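Local coordinates for protein putative aldehyde dehydrogenase (PDB 4YWE) that probably oxidises aldehydes with NAD or NADP as electron acceptor, and binds calcium and magnesium ions, at residues L271-V283 / L306-R318. Sequence-based numbering, arbitrary orientation.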
# COMPACT_ATOMS: atom_id res chain seq x y z
N LEU A 271 23.65 29.17 8.72
CA LEU A 271 23.02 30.43 8.37
C LEU A 271 23.29 30.84 6.92
O LEU A 271 22.45 31.47 6.29
CB LEU A 271 23.49 31.54 9.31
CG LEU A 271 23.13 31.38 10.79
CD1 LEU A 271 23.58 32.59 11.59
CD2 LEU A 271 21.64 31.14 10.96
N ASP A 272 24.46 30.46 6.41
CA ASP A 272 24.81 30.77 5.03
C ASP A 272 23.85 30.09 4.06
O ASP A 272 23.45 30.67 3.06
CB ASP A 272 26.25 30.33 4.72
CG ASP A 272 27.28 31.12 5.50
OD1 ASP A 272 27.00 32.29 5.85
OD2 ASP A 272 28.37 30.58 5.75
N ALA A 273 23.49 28.85 4.37
CA ALA A 273 22.58 28.08 3.53
C ALA A 273 21.13 28.48 3.80
O ALA A 273 20.29 28.43 2.90
CB ALA A 273 22.77 26.59 3.76
N ALA A 274 20.85 28.88 5.03
CA ALA A 274 19.49 29.22 5.44
C ALA A 274 19.06 30.59 4.92
O ALA A 274 17.93 30.77 4.48
CB ALA A 274 19.37 29.17 6.95
N LEU A 275 19.98 31.55 4.96
CA LEU A 275 19.69 32.95 4.63
C LEU A 275 18.97 33.16 3.29
O LEU A 275 17.95 33.85 3.25
CB LEU A 275 20.98 33.78 4.66
CG LEU A 275 20.83 35.26 4.29
CD1 LEU A 275 19.88 35.96 5.25
CD2 LEU A 275 22.19 35.95 4.28
N PRO A 276 19.49 32.58 2.18
CA PRO A 276 18.78 32.84 0.93
C PRO A 276 17.41 32.18 0.87
O PRO A 276 16.49 32.72 0.25
CB PRO A 276 19.71 32.25 -0.13
CG PRO A 276 20.46 31.19 0.58
CD PRO A 276 20.66 31.71 1.97
N VAL A 277 17.27 31.02 1.52
CA VAL A 277 16.01 30.30 1.52
C VAL A 277 14.98 31.04 2.38
O VAL A 277 13.80 31.09 2.05
CB VAL A 277 16.19 28.86 2.02
CG1 VAL A 277 14.87 28.10 1.93
CG2 VAL A 277 17.26 28.15 1.20
N LEU A 278 15.45 31.63 3.48
CA LEU A 278 14.58 32.42 4.35
C LEU A 278 13.98 33.61 3.59
O LEU A 278 12.85 34.01 3.84
CB LEU A 278 15.35 32.93 5.57
CG LEU A 278 15.83 31.90 6.60
CD1 LEU A 278 16.61 32.59 7.71
CD2 LEU A 278 14.67 31.11 7.15
N VAL A 279 14.76 34.16 2.67
CA VAL A 279 14.35 35.34 1.92
C VAL A 279 13.37 34.97 0.82
O VAL A 279 12.27 35.52 0.75
CB VAL A 279 15.58 36.07 1.33
CG1 VAL A 279 15.13 37.20 0.42
CG2 VAL A 279 16.46 36.61 2.45
N SER A 280 13.76 34.04 -0.05
CA SER A 280 12.93 33.67 -1.19
C SER A 280 11.60 33.06 -0.77
O SER A 280 10.62 33.13 -1.51
CB SER A 280 13.69 32.69 -2.10
OG SER A 280 14.06 31.52 -1.40
N ALA A 281 11.55 32.48 0.43
CA ALA A 281 10.33 31.85 0.92
C ALA A 281 9.22 32.88 1.18
O ALA A 281 8.05 32.52 1.26
CB ALA A 281 10.62 31.06 2.18
N ILE A 282 9.60 34.15 1.32
CA ILE A 282 8.63 35.21 1.58
C ILE A 282 8.64 36.23 0.45
O ILE A 282 7.72 37.04 0.32
CB ILE A 282 8.90 35.88 2.95
CG1 ILE A 282 7.71 36.74 3.39
CG2 ILE A 282 10.18 36.70 2.90
CD1 ILE A 282 6.38 36.01 3.39
N VAL A 283 9.68 36.19 -0.38
CA VAL A 283 9.81 37.13 -1.49
C VAL A 283 9.14 36.58 -2.74
O VAL A 283 8.60 37.34 -3.55
CB VAL A 283 11.30 37.47 -1.74
CG1 VAL A 283 11.49 38.17 -3.08
CG2 VAL A 283 11.84 38.34 -0.61
N LEU A 306 21.30 36.97 12.92
CA LEU A 306 20.52 36.54 11.76
C LEU A 306 19.60 37.66 11.27
O LEU A 306 19.36 37.78 10.06
CB LEU A 306 19.70 35.29 12.10
CG LEU A 306 18.89 34.69 10.95
CD1 LEU A 306 19.78 34.42 9.74
CD2 LEU A 306 18.20 33.41 11.39
N VAL A 307 19.08 38.46 12.19
CA VAL A 307 18.24 39.60 11.83
C VAL A 307 19.04 40.60 11.01
O VAL A 307 18.55 41.13 10.01
CB VAL A 307 17.63 40.26 13.08
CG1 VAL A 307 17.09 41.65 12.75
CG2 VAL A 307 16.53 39.39 13.66
N GLU A 308 20.28 40.85 11.43
CA GLU A 308 21.16 41.78 10.72
C GLU A 308 21.46 41.28 9.31
O GLU A 308 21.55 42.07 8.37
CB GLU A 308 22.45 42.00 11.50
N ARG A 309 21.63 39.97 9.16
CA ARG A 309 21.88 39.38 7.85
C ARG A 309 20.61 39.39 7.01
O ARG A 309 20.67 39.55 5.79
CB ARG A 309 22.42 37.95 8.00
CG ARG A 309 23.76 37.88 8.72
CD ARG A 309 24.26 36.45 8.86
NE ARG A 309 24.58 35.85 7.57
CZ ARG A 309 25.29 34.74 7.42
NH1 ARG A 309 25.77 34.11 8.49
NH2 ARG A 309 25.53 34.25 6.21
N LEU A 310 19.47 39.21 7.66
CA LEU A 310 18.18 39.30 6.97
C LEU A 310 17.92 40.74 6.57
O LEU A 310 17.34 41.01 5.51
CB LEU A 310 17.05 38.77 7.86
CG LEU A 310 16.93 37.26 8.03
CD1 LEU A 310 15.91 36.92 9.12
CD2 LEU A 310 16.54 36.59 6.72
N ALA A 311 18.35 41.67 7.41
CA ALA A 311 18.17 43.10 7.14
C ALA A 311 18.99 43.53 5.93
O ALA A 311 18.47 44.21 5.04
CB ALA A 311 18.57 43.92 8.36
N THR A 312 20.25 43.13 5.89
CA THR A 312 21.13 43.45 4.77
C THR A 312 20.58 42.86 3.48
O THR A 312 20.60 43.50 2.43
CB THR A 312 22.56 42.92 5.01
OG1 THR A 312 23.09 43.50 6.20
CG2 THR A 312 23.46 43.28 3.83
N ALA A 313 20.06 41.63 3.56
CA ALA A 313 19.49 40.96 2.40
C ALA A 313 18.25 41.67 1.89
O ALA A 313 18.06 41.83 0.68
CB ALA A 313 19.17 39.51 2.74
N PHE A 314 17.39 42.11 2.81
CA PHE A 314 16.15 42.79 2.44
C PHE A 314 16.41 44.16 1.81
O PHE A 314 15.66 44.59 0.94
CB PHE A 314 15.23 42.93 3.65
CG PHE A 314 14.22 41.82 3.77
CD1 PHE A 314 14.61 40.53 4.07
CD2 PHE A 314 12.87 42.08 3.58
CE1 PHE A 314 13.68 39.51 4.17
CE2 PHE A 314 11.93 41.07 3.69
CZ PHE A 314 12.34 39.79 3.98
N ASN A 315 17.47 44.83 2.25
CA ASN A 315 17.83 46.14 1.70
C ASN A 315 18.23 46.03 0.23
O ASN A 315 18.11 47.01 -0.52
CB ASN A 315 18.97 46.77 2.50
CG ASN A 315 18.51 47.30 3.85
OD1 ASN A 315 17.39 47.77 4.00
ND2 ASN A 315 19.40 47.23 4.84
N GLY A 316 18.69 44.86 -0.18
CA GLY A 316 19.16 44.65 -1.53
C GLY A 316 18.11 44.14 -2.49
O GLY A 316 18.40 43.89 -3.67
N LEU A 317 16.89 43.98 -2.00
CA LEU A 317 15.79 43.50 -2.82
C LEU A 317 15.22 44.63 -3.67
O LEU A 317 14.96 45.72 -3.18
CB LEU A 317 14.70 42.88 -1.95
CG LEU A 317 15.12 41.63 -1.17
CD1 LEU A 317 14.03 41.21 -0.20
CD2 LEU A 317 15.45 40.50 -2.13
N ARG A 318 15.02 44.35 -4.96
CA ARG A 318 14.49 45.35 -5.88
C ARG A 318 13.14 44.93 -6.44
O ARG A 318 12.95 43.78 -6.84
CB ARG A 318 15.48 45.60 -7.02
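Leu275 packs between Arg309, Leu310 and Ala313, where the two helices run close, with 6.9 Å between Leu275 CA and Leu310 CA. Its CG stands anti to the backbone N (chi1 178°), which sends CD1 to 3.7 Å from Leu310 CD2, the two side chains lying side by side and pointing opposite ways. Leu310 CD2 also meets the flank of Leu278 at CB, the side chains crossing at about a right angle, while Leu278 CD1 and Leu306 CD2 approach tip to tip at 4.1 Å. Leu271 CD2 closes this end against both methyls of Leu306. Toward the C-terminal ends, Val279 uses its two branches differently: CG2 reaches Ala313 CB at 4.0 Å, whereas CG1 turns to Leu317 CD2. Ile282 CG2 comes obliquely to Phe314 CZ at 3.9 Å, and Leu317 CD1 lies over one face of that ring, offset toward the rim, while touching Val283 CG2.

The segment axes of 271-283 and 306-315 are 10.4 Å apart at closest approach and cross at -51°. Helix 271-283 is the helix of a beta-alpha-beta crossover between the parallel neighbouring strands 261-265 and 293-299 of this aldehyde dehydrogenase fold, and helix 303-315 follows strand 293-299. Both pack over the sheet: Leu271 and Leu306 rest on Val265 of strand 261-265, and Phe314 on Ala356.

The polar interaction lies at the outer margin. Arg309 bends at chi3, bringing its guanidinium alongside the first turn of 271-283. There Arg309 NH2 donates to Asp272 OD1 in a salt-bridge hydrogen bond; the modelled 2.5 Å is shorter than expected, so the exact length is doubtful. OD1 sits at the guanidinium edge, near its plane, although the carboxylate plane is turned 56° from it. Leu271 O lies over one guanidinium face, and Leu271 CB touches Arg309 NH1 at 3.5 Å.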